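Local atomic coordinates of fiber (PDB entry 5NBH), a protein that forms the trimeric fibre of murine adenovirus 2, whose distal domain binds N-acetylglucosamine and probably serves in attachment to host cells. Residues Met151-Gly156 against Leu161-Thr166. Sequence-based numbering, arbitrary orientation.
Sequences MQVMGG and LDVTPT
Val153 and Leu161 meet where the chain, having left strand 152-153, outermost in its antiparallel sheet within this chain, doubles back on itself in the fibre's distal domain. The pair is joined as one end of an antiparallel ladder would be, but with a water in place of the second direct bond. Leu161 N donates to Val153 O at 2.8 Å in a nearly straight bond. A water completes the pair, accepting from Val153 N at 2.9 Å and donating to Leu161 O. Both backbone polar groups of Val153 are thus satisfied from the side of 161-166, while its neighbours Gln152 and Met154 hydrogen-bond to Gln86 and Val84 of strand 83-96.

The side chains meet mainly through carbon. Val153 pushes its two methyls into the curve of 161-166, a path bent by inverse gamma turns centred on Asp162 and Pro165. CG1, anti to the backbone N (chi1 -178°), reaches the CB atoms of Leu161 and Val163, the latter at 4.0 Å, and the side chains cross at about a right angle. CG2 lies on the Pro165 side, 4.0 Å from that ring's CB; the proline also touches Tyr85 of strand 83-96.

The branched end of Leu161 lies over the backbone of Gly155, its CG in van der Waals contact with Gly155 N at 3.7 Å. Beyond the contact, the second subunit covers this region, with its Thr79 against Leu161, its Pro67 against Val163 and its Ser80 hydrogen-bonded to Gly156 N, so the turn-back also lies at the interface with that subunit. Besides the proline, Val153 CG2 also makes a van der Waals approach to a polar atom, Val163 O, at 3.4 Å.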
loop_
_atom_site.group_PDB
_atom_site.type_symbol
_atom_site.label_atom_id
_atom_site.label_comp_id
_atom_site.label_asym_id
_atom_site.label_seq_id
_atom_site.Cartn_x
_atom_site.Cartn_y
_atom_site.Cartn_z
ATOM N N MET A 151 -6.908 18.484 -5.847
ATOM C CA MET A 151 -6.086 17.449 -5.210
ATOM C C MET A 151 -4.765 18.111 -4.816
ATOM O O MET A 151 -4.417 19.154 -5.356
ATOM C CB MET A 151 -5.894 16.248 -6.112
ATOM C CG MET A 151 -7.222 15.530 -6.423
ATOM S SD MET A 151 -7.018 14.034 -7.422
ATOM C CE MET A 151 -6.184 12.943 -6.256
ATOM N N GLN A 152 -4.076 17.482 -3.861
ATOM C CA GLN A 152 -2.877 18.011 -3.212
ATOM C C GLN A 152 -1.895 16.878 -3.006
ATOM O O GLN A 152 -2.315 15.770 -2.730
ATOM C CB GLN A 152 -3.255 18.523 -1.820
ATOM C CG GLN A 152 -4.037 19.799 -1.880
ATOM C CD GLN A 152 -4.421 20.379 -0.534
ATOM O OE1 GLN A 152 -4.843 21.535 -0.472
ATOM N NE2 GLN A 152 -4.272 19.612 0.536
ATOM N N VAL A 153 -0.599 17.167 -3.120
ATOM C CA VAL A 153 0.409 16.212 -2.693
ATOM C C VAL A 153 0.571 16.436 -1.170
ATOM O O VAL A 153 0.834 17.559 -0.733
ATOM C CB VAL A 153 1.758 16.394 -3.432
ATOM C CG1 VAL A 153 2.753 15.330 -2.974
ATOM C CG2 VAL A 153 1.596 16.337 -4.947
ATOM N N MET A 154 0.342 15.387 -0.390
ATOM C CA MET A 154 0.276 15.459 1.072
ATOM C C MET A 154 1.351 14.588 1.731
ATOM O O MET A 154 1.490 13.384 1.441
ATOM C CB MET A 154 -1.125 15.025 1.490
ATOM C CG MET A 154 -1.390 14.815 2.971
ATOM S SD MET A 154 -1.196 16.302 3.956
ATOM C CE MET A 154 -2.626 17.266 3.489
ATOM N N GLY A 155 2.095 15.171 2.661
ATOM C CA GLY A 155 3.099 14.377 3.358
ATOM C C GLY A 155 2.501 13.738 4.589
ATOM O O GLY A 155 1.403 14.097 5.047
ATOM N N GLY A 156 3.218 12.779 5.152
ATOM C CA GLY A 156 2.814 12.112 6.405
ATOM C C GLY A 156 2.720 13.018 7.601
ATOM O O GLY A 156 2.061 12.703 8.614
ATOM N N LEU A 161 2.738 19.346 0.215
ATOM C CA LEU A 161 4.101 19.387 -0.295
ATOM C C LEU A 161 4.070 20.109 -1.643
ATOM O O LEU A 161 3.133 19.923 -2.436
ATOM C CB LEU A 161 4.672 17.973 -0.479
ATOM C CG LEU A 161 4.605 17.044 0.727
ATOM C CD1 LEU A 161 5.200 15.696 0.416
ATOM C CD2 LEU A 161 5.281 17.701 1.918
ATOM N N ASP A 162 5.082 20.939 -1.894
ATOM C CA ASP A 162 5.183 21.679 -3.150
ATOM C C ASP A 162 5.894 20.753 -4.136
ATOM O O ASP A 162 7.104 20.819 -4.315
ATOM C CB ASP A 162 5.942 23.001 -2.926
ATOM C CG ASP A 162 5.910 23.911 -4.143
ATOM O OD1 ASP A 162 4.797 24.307 -4.569
ATOM O OD2 ASP A 162 7.004 24.251 -4.656
ATOM N N VAL A 163 5.114 19.842 -4.731
ATOM C CA VAL A 163 5.623 18.775 -5.591
ATOM C C VAL A 163 4.657 18.703 -6.760
ATOM O O VAL A 163 3.450 18.653 -6.554
ATOM C CB VAL A 163 5.616 17.409 -4.879
ATOM C CG1 VAL A 163 6.094 16.299 -5.805
ATOM C CG2 VAL A 163 6.469 17.460 -3.629
ATOM N N THR A 164 5.175 18.758 -7.982
ATOM C CA THR A 164 4.331 18.629 -9.162
ATOM C C THR A 164 3.952 17.145 -9.215
ATOM O O THR A 164 4.814 16.285 -9.130
ATOM C CB THR A 164 5.071 19.098 -10.432
ATOM O OG1 THR A 164 5.560 20.430 -10.213
ATOM C CG2 THR A 164 4.139 19.105 -11.658
ATOM N N PRO A 165 2.658 16.840 -9.331
ATOM C CA PRO A 165 2.295 15.417 -9.222
ATOM C C PRO A 165 2.494 14.580 -10.483
ATOM O O PRO A 165 1.615 13.788 -10.860
ATOM C CB PRO A 165 0.836 15.473 -8.773
ATOM C CG PRO A 165 0.337 16.738 -9.373
ATOM C CD PRO A 165 1.469 17.709 -9.393
ATOM N N THR A 166 3.663 14.654 -11.097
ATOM C CA THR A 166 3.935 13.827 -12.275
ATOM C C THR A 166 4.027 12.338 -11.933
ATOM O O THR A 166 3.940 11.503 -12.803
ATOM C CB THR A 166 5.211 14.262 -12.984
ATOM O OG1 THR A 166 6.323 14.110 -12.083
ATOM C CG2 THR A 166 5.104 15.724 -13.469
HETATM O O HOH W 1 0.412 19.841 -3.680
#